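Local coordinates for protein N-alpha-acetyltransferase 35, NatC auxiliary subunit (Saccharomyces cerevisiae, PDB 6YGA) that serves as the auxiliary subunit of the NatC N-terminal acetyltransferase, which acetylates the N-terminal methionine of the L-A virus Gag protein, at residues 552-557 with 630-635; 469-474 with 604-609. All coordinates share one frame; numbering follows the deposited sequence.

Interaction 1 (552-557 with 630-635)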
loop_
_atom_site.group_PDB
_atom_site.type_symbol
_atom_site.label_atom_id
_atom_site.label_comp_id
_atom_site.label_asym_id
_atom_site.label_seq_id
_atom_site.Cartn_x
_atom_site.Cartn_y
_atom_site.Cartn_z
ATOM N N CYS B 552 -17.401 -21.279 -2.209
ATOM C CA CYS B 552 -17.471 -21.063 -0.766
ATOM C C CYS B 552 -18.007 -22.295 -0.051
ATOM O O CYS B 552 -17.472 -22.702 0.988
ATOM C CB CYS B 552 -18.350 -19.853 -0.458
ATOM S SG CYS B 552 -17.749 -18.301 -1.137
ATOM N N LEU B 553 -19.071 -22.895 -0.587
ATOM C CA LEU B 553 -19.625 -24.099 0.021
ATOM C C LEU B 553 -18.598 -25.221 0.024
ATOM O O LEU B 553 -18.442 -25.934 1.021
ATOM C CB LEU B 553 -20.893 -24.524 -0.718
ATOM C CG LEU B 553 -21.778 -25.574 -0.045
ATOM C CD1 LEU B 553 -22.033 -25.194 1.404
ATOM C CD2 LEU B 553 -23.097 -25.716 -0.797
ATOM N N ILE B 554 -17.885 -25.391 -1.091
ATOM C CA ILE B 554 -16.835 -26.401 -1.161
ATOM C C ILE B 554 -15.806 -26.173 -0.062
ATOM O O ILE B 554 -15.352 -27.120 0.590
ATOM C CB ILE B 554 -16.194 -26.396 -2.559
ATOM C CG1 ILE B 554 -17.158 -27.023 -3.568
ATOM C CG2 ILE B 554 -14.850 -27.116 -2.546
ATOM C CD1 ILE B 554 -16.760 -26.813 -5.001
ATOM N N GLU B 555 -15.444 -24.911 0.180
ATOM C CA GLU B 555 -14.511 -24.602 1.259
ATOM C C GLU B 555 -15.112 -24.922 2.623
ATOM O O GLU B 555 -14.423 -25.456 3.501
ATOM C CB GLU B 555 -14.102 -23.133 1.178
ATOM C CG GLU B 555 -13.338 -22.762 -0.090
ATOM C CD GLU B 555 -11.842 -23.012 0.024
ATOM O OE1 GLU B 555 -11.429 -23.904 0.797
ATOM O OE2 GLU B 555 -11.074 -22.305 -0.659
ATOM N N VAL B 556 -16.397 -24.610 2.818
ATOM C CA VAL B 556 -17.056 -24.888 4.094
ATOM C C VAL B 556 -17.088 -26.390 4.366
ATOM O O VAL B 556 -16.786 -26.843 5.476
ATOM C CB VAL B 556 -18.468 -24.272 4.113
ATOM C CG1 VAL B 556 -19.270 -24.779 5.305
ATOM C CG2 VAL B 556 -18.382 -22.750 4.145
ATOM N N PHE B 557 -17.444 -27.186 3.354
ATOM C CA PHE B 557 -17.423 -28.638 3.519
ATOM C C PHE B 557 -16.020 -29.139 3.851
ATOM O O PHE B 557 -15.851 -30.001 4.721
ATOM C CB PHE B 557 -17.946 -29.326 2.258
ATOM C CG PHE B 557 -19.429 -29.549 2.258
ATOM C CD1 PHE B 557 -19.998 -30.507 3.081
ATOM C CD2 PHE B 557 -20.254 -28.811 1.427
ATOM C CE1 PHE B 557 -21.365 -30.720 3.081
ATOM C CE2 PHE B 557 -21.620 -29.019 1.421
ATOM C CZ PHE B 557 -22.176 -29.975 2.250
ATOM N N THR B 630 -17.509 -35.772 0.702
ATOM C CA THR B 630 -16.459 -35.798 -0.311
ATOM C C THR B 630 -17.047 -35.908 -1.710
ATOM O O THR B 630 -16.534 -35.297 -2.654
ATOM C CB THR B 630 -15.489 -36.945 -0.039
ATOM O OG1 THR B 630 -16.168 -38.199 -0.181
ATOM C CG2 THR B 630 -14.940 -36.829 1.366
ATOM N N ASN B 631 -18.127 -36.680 -1.867
ATOM C CA ASN B 631 -18.763 -36.783 -3.175
ATOM C C ASN B 631 -19.342 -35.446 -3.616
ATOM O O ASN B 631 -19.331 -35.132 -4.811
ATOM C CB ASN B 631 -19.845 -37.863 -3.153
ATOM C CG ASN B 631 -20.567 -37.994 -4.480
ATOM O OD1 ASN B 631 -19.991 -38.434 -5.475
ATOM N ND2 ASN B 631 -21.840 -37.621 -4.496
ATOM N N PHE B 632 -19.828 -34.634 -2.674
ATOM C CA PHE B 632 -20.313 -33.308 -3.042
ATOM C C PHE B 632 -19.178 -32.426 -3.546
ATOM O O PHE B 632 -19.342 -31.705 -4.539
ATOM C CB PHE B 632 -21.016 -32.644 -1.858
ATOM C CG PHE B 632 -21.361 -31.202 -2.100
ATOM C CD1 PHE B 632 -22.547 -30.857 -2.722
ATOM C CD2 PHE B 632 -20.491 -30.194 -1.719
ATOM C CE1 PHE B 632 -22.863 -29.535 -2.955
ATOM C CE2 PHE B 632 -20.801 -28.871 -1.953
ATOM C CZ PHE B 632 -21.990 -28.542 -2.570
ATOM N N ILE B 633 -18.025 -32.461 -2.871
ATOM C CA ILE B 633 -16.890 -31.634 -3.275
ATOM C C ILE B 633 -16.450 -31.984 -4.692
ATOM O O ILE B 633 -16.268 -31.102 -5.540
ATOM C CB ILE B 633 -15.734 -31.786 -2.268
ATOM C CG1 ILE B 633 -16.066 -31.056 -0.966
ATOM C CG2 ILE B 633 -14.423 -31.278 -2.860
ATOM C CD1 ILE B 633 -14.952 -31.093 0.058
ATOM N N GLU B 634 -16.289 -33.279 -4.974
ATOM C CA GLU B 634 -15.870 -33.699 -6.308
ATOM C C GLU B 634 -16.935 -33.383 -7.350
ATOM O O GLU B 634 -16.614 -32.929 -8.455
ATOM C CB GLU B 634 -15.545 -35.194 -6.311
ATOM C CG GLU B 634 -14.539 -35.617 -5.253
ATOM C CD GLU B 634 -14.207 -37.094 -5.319
ATOM O OE1 GLU B 634 -14.409 -37.700 -6.392
ATOM O OE2 GLU B 634 -13.746 -37.649 -4.301
ATOM N N THR B 635 -18.207 -33.616 -7.020
ATOM C CA THR B 635 -19.278 -33.364 -7.980
ATOM C C THR B 635 -19.426 -31.874 -8.256
ATOM O O THR B 635 -19.565 -31.458 -9.412
ATOM C CB THR B 635 -20.593 -33.950 -7.466
ATOM O OG1 THR B 635 -20.463 -35.372 -7.344
ATOM C CG2 THR B 635 -21.730 -33.639 -8.423
#

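Interaction 2 (469-474 with 604-609)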
loop_
_atom_site.group_PDB
_atom_site.type_symbol
_atom_site.label_atom_id
_atom_site.label_comp_id
_atom_site.label_asym_id
_atom_site.label_seq_id
_atom_site.Cartn_x
_atom_site.Cartn_y
_atom_site.Cartn_z
ATOM N N PHE B 469 -15.807 -17.956 4.661
ATOM C CA PHE B 469 -16.337 -18.647 3.492
ATOM C C PHE B 469 -17.835 -18.887 3.621
ATOM O O PHE B 469 -18.570 -18.771 2.635
ATOM C CB PHE B 469 -15.586 -19.958 3.266
ATOM C CG PHE B 469 -14.312 -19.795 2.490
ATOM C CD1 PHE B 469 -14.277 -19.023 1.339
ATOM C CD2 PHE B 469 -13.143 -20.394 2.925
ATOM C CE1 PHE B 469 -13.101 -18.868 0.625
ATOM C CE2 PHE B 469 -11.968 -20.248 2.217
ATOM C CZ PHE B 469 -11.944 -19.481 1.068
ATOM N N TRP B 470 -18.315 -19.206 4.823
ATOM C CA TRP B 470 -19.752 -19.400 4.974
ATOM C C TRP B 470 -20.492 -18.072 4.922
ATOM O O TRP B 470 -21.616 -18.004 4.410
ATOM C CB TRP B 470 -20.074 -20.134 6.272
ATOM C CG TRP B 470 -21.547 -20.338 6.428
ATOM C CD1 TRP B 470 -22.302 -21.319 5.859
ATOM C CD2 TRP B 470 -22.452 -19.518 7.179
ATOM N NE1 TRP B 470 -23.620 -21.168 6.214
ATOM C CE2 TRP B 470 -23.738 -20.070 7.026
ATOM C CE3 TRP B 470 -22.296 -18.375 7.968
ATOM C CZ2 TRP B 470 -24.862 -19.521 7.637
ATOM C CZ3 TRP B 470 -23.413 -17.831 8.572
ATOM C CH2 TRP B 470 -24.679 -18.405 8.403
ATOM N N TYR B 471 -19.884 -17.008 5.449
ATOM C CA TYR B 471 -20.513 -15.697 5.361
ATOM C C TYR B 471 -20.627 -15.243 3.912
ATOM O O TYR B 471 -21.637 -14.651 3.520
ATOM C CB TYR B 471 -19.736 -14.676 6.194
ATOM C CG TYR B 471 -20.307 -13.279 6.131
ATOM C CD1 TYR B 471 -21.578 -13.005 6.615
ATOM C CD2 TYR B 471 -19.572 -12.234 5.590
ATOM C CE1 TYR B 471 -22.104 -11.732 6.556
ATOM C CE2 TYR B 471 -20.085 -10.956 5.531
ATOM C CZ TYR B 471 -21.352 -10.710 6.014
ATOM O OH TYR B 471 -21.866 -9.437 5.955
ATOM N N VAL B 472 -19.612 -15.532 3.095
ATOM C CA VAL B 472 -19.670 -15.143 1.689
ATOM C C VAL B 472 -20.662 -16.019 0.936
ATOM O O VAL B 472 -21.378 -15.546 0.047
ATOM C CB VAL B 472 -18.265 -15.187 1.061
ATOM C CG1 VAL B 472 -18.334 -14.881 -0.430
ATOM C CG2 VAL B 472 -17.365 -14.189 1.757
ATOM N N TYR B 473 -20.727 -17.306 1.283
ATOM C CA TYR B 473 -21.798 -18.155 0.774
ATOM C C TYR B 473 -23.161 -17.572 1.131
ATOM O O TYR B 473 -24.049 -17.463 0.278
ATOM C CB TYR B 473 -21.648 -19.567 1.335
ATOM C CG TYR B 473 -22.824 -20.469 1.054
ATOM C CD1 TYR B 473 -22.950 -21.117 -0.166
ATOM C CD2 TYR B 473 -23.806 -20.678 2.012
ATOM C CE1 TYR B 473 -24.025 -21.946 -0.428
ATOM C CE2 TYR B 473 -24.884 -21.503 1.761
ATOM C CZ TYR B 473 -24.988 -22.136 0.539
ATOM O OH TYR B 473 -26.057 -22.960 0.281
ATOM N N TYR B 474 -23.332 -17.181 2.394
ATOM C CA TYR B 474 -24.565 -16.536 2.832
ATOM C C TYR B 474 -24.842 -15.268 2.027
ATOM O O TYR B 474 -25.967 -15.048 1.566
ATOM C CB TYR B 474 -24.465 -16.240 4.329
ATOM C CG TYR B 474 -25.486 -15.275 4.879
ATOM C CD1 TYR B 474 -26.753 -15.708 5.254
ATOM C CD2 TYR B 474 -25.171 -13.934 5.051
ATOM C CE1 TYR B 474 -27.685 -14.825 5.771
ATOM C CE2 TYR B 474 -26.091 -13.044 5.563
ATOM C CZ TYR B 474 -27.347 -13.493 5.922
ATOM O OH TYR B 474 -28.266 -12.608 6.433
ATOM N N GLU B 604 -24.422 -16.966 17.447
ATOM C CA GLU B 604 -25.016 -18.282 17.655
ATOM C C GLU B 604 -25.353 -18.970 16.337
ATOM O O GLU B 604 -25.291 -20.203 16.248
ATOM C CB GLU B 604 -26.266 -18.162 18.528
ATOM C CG GLU B 604 -25.995 -17.788 19.984
ATOM C CD GLU B 604 -25.797 -16.296 20.195
ATOM O OE1 GLU B 604 -25.866 -15.534 19.206
ATOM O OE2 GLU B 604 -25.577 -15.887 21.356
ATOM N N VAL B 605 -25.711 -18.202 15.306
ATOM C CA VAL B 605 -26.030 -18.803 14.012
ATOM C C VAL B 605 -24.777 -19.382 13.367
ATOM O O VAL B 605 -24.816 -20.467 12.771
ATOM C CB VAL B 605 -26.716 -17.772 13.098
ATOM C CG1 VAL B 605 -27.039 -18.389 11.744
ATOM C CG2 VAL B 605 -27.979 -17.234 13.757
ATOM N N PHE B 606 -23.648 -18.671 13.473
ATOM C CA PHE B 606 -22.382 -19.202 12.976
ATOM C C PHE B 606 -22.048 -20.534 13.634
ATOM O O PHE B 606 -21.610 -21.476 12.962
ATOM C CB PHE B 606 -21.251 -18.201 13.223
ATOM C CG PHE B 606 -21.132 -17.120 12.175
ATOM C CD1 PHE B 606 -21.855 -15.940 12.286
ATOM C CD2 PHE B 606 -20.266 -17.269 11.099
ATOM C CE1 PHE B 606 -21.734 -14.939 11.331
ATOM C CE2 PHE B 606 -20.141 -16.271 10.138
ATOM C CZ PHE B 606 -20.876 -15.105 10.256
ATOM N N GLN B 607 -22.244 -20.630 14.951
ATOM C CA GLN B 607 -21.902 -21.856 15.666
ATOM C C GLN B 607 -22.827 -23.000 15.274
ATOM O O GLN B 607 -22.373 -24.122 15.026
ATOM C CB GLN B 607 -21.956 -21.615 17.176
ATOM C CG GLN B 607 -21.178 -20.396 17.635
ATOM C CD GLN B 607 -19.730 -20.429 17.194
ATOM O OE1 GLN B 607 -19.043 -21.441 17.347
ATOM N NE2 GLN B 607 -19.257 -19.319 16.636
ATOM N N GLN B 608 -24.134 -22.731 15.210
ATOM C CA GLN B 608 -25.089 -23.790 14.906
ATOM C C GLN B 608 -24.905 -24.312 13.487
ATOM O O GLN B 608 -24.982 -25.521 13.249
ATOM C CB GLN B 608 -26.516 -23.283 15.116
ATOM C CG GLN B 608 -27.587 -24.320 14.829
ATOM C CD GLN B 608 -27.484 -25.532 15.735
ATOM O OE1 GLN B 608 -27.067 -25.429 16.889
ATOM N NE2 GLN B 608 -27.863 -26.692 15.213
ATOM N N THR B 609 -24.652 -23.413 12.533
ATOM C CA THR B 609 -24.452 -23.833 11.149
ATOM C C THR B 609 -23.283 -24.802 11.028
ATOM O O THR B 609 -23.371 -25.805 10.311
ATOM C CB THR B 609 -24.231 -22.609 10.260
ATOM O OG1 THR B 609 -25.388 -21.765 10.310
ATOM C CG2 THR B 609 -23.983 -23.031 8.827
#

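Interaction 1 (552-557 with 630-635)
Segments 552-557 and 630-635, taken from the long helices 511-564 and 619-653, run nearly antiparallel at 152° with their axes 9.8 Å apart, and the backbones are nearest at Ile554 and Ile633. Phe632 is the main intruder: its CG lies anti to the backbone N (chi1 171°), which carries the ring across to the other helix. There Phe557 CE2 lies over one face of the Phe632 ring, and Phe557 CD2 is 3.4 Å from Phe632 CE2. The ring planes meet at 44°, an oblique pair that is neither stacked nor T-shaped. Leu553 meets the far tip of the same ring, with its CD2 branch 3.5 Å from Phe632 CZ. Where the backbones are closest, the two isoleucines cross obliquely and meet through their branch methyls, Ile554 CG2 and Ile633 CG2 being 4.2 Å apart. Ile633 also brings its CG1-CD1 arm against Phe557, CG1 coming 4.1 Å from Phe557 CB. Helix 668-701 also touches Ile633, and Phe613 sets its ring edge-to-face with Phe557. No hydrogen bond crosses between the segments, so this antiparallel helix pairing within the TPR-like region rests on shape fit and dispersion between apolar side chains.

Interaction 2 (469-474 with 604-609)
Trp470 lays one face of its indole against the methyl of Thr609, whose CG2 sits 3.1 Å above the ring plane, displaced toward the rim on the pyrrole side. The arrangement is a steep helix-helix crossing within the all-helical, TPR-like part of the subunit: segment 604-609, on the short helix 603-613, crosses segment 469-474 of helix 465-506 at 102°. The separation of the segment axes, 11.8 Å, is wide, and large aromatic side chains span it. Trp470 bridges most of this distance because its CG is anti to the backbone N, so that the indole extends to meet Thr609 tip to tip.

The six-membered part of the indole makes a second contact, a T-shaped one. Its edge is directed at the face of Phe606, with the planes at 72° and the centroids 5.1 Å apart, and Trp470 CZ3 stands over the centre of the phenyl ring. The CA-CB bond of Phe606 points neither at nor away from segment 469-474, but CG is anti to the carbonyl carbon and the ring end comes nearer to the tryptophan. At the ring's own edge, Tyr471 CB approaches Phe606 CZ at 4.2 Å. His585 and Phe589 also meet the Phe606 ring, and Phe589 and Phe592 meet the Tyr471 ring, which places the contact in a larger aromatic cluster. Val605 contributes a peripheral methyl, CG1, near Trp470 CH2.

Thr609 is held by its own helix: OG1 lies anti to the carbonyl carbon and donates to Val605 O at 2.8 Å, from 34° above the carbonyl plane. That oxygen also accepts the backbone N of Thr609. The bond orients the threonine so that its methyl faces the indole, with Thr609 CG2 just 3.2 Å from Trp470 NE1.

How the interactions relate
From the N terminus, the chain passes 469-474 on helix 465-506, then 552-557 on the next helix, 511-564, then 604-609 on helix 603-613, and finally 630-635 on helix 619-653. Interaction 2 closes a loop of 129 intervening residues and interaction 1 one of 72. Because the segments alternate, the loops cross instead of nesting. The two contacts thus tie the consecutive helices 465-506 and 511-564 to helices 603-613 and 619-653, which also follow each other, all inside the TPR-like range. Their centres are 15 Å apart, and the first segments of each touch directly: Cys552 CB is 3.3 Å from Phe469 O, and Val556 CG2 is 3.6 Å from Trp470 N.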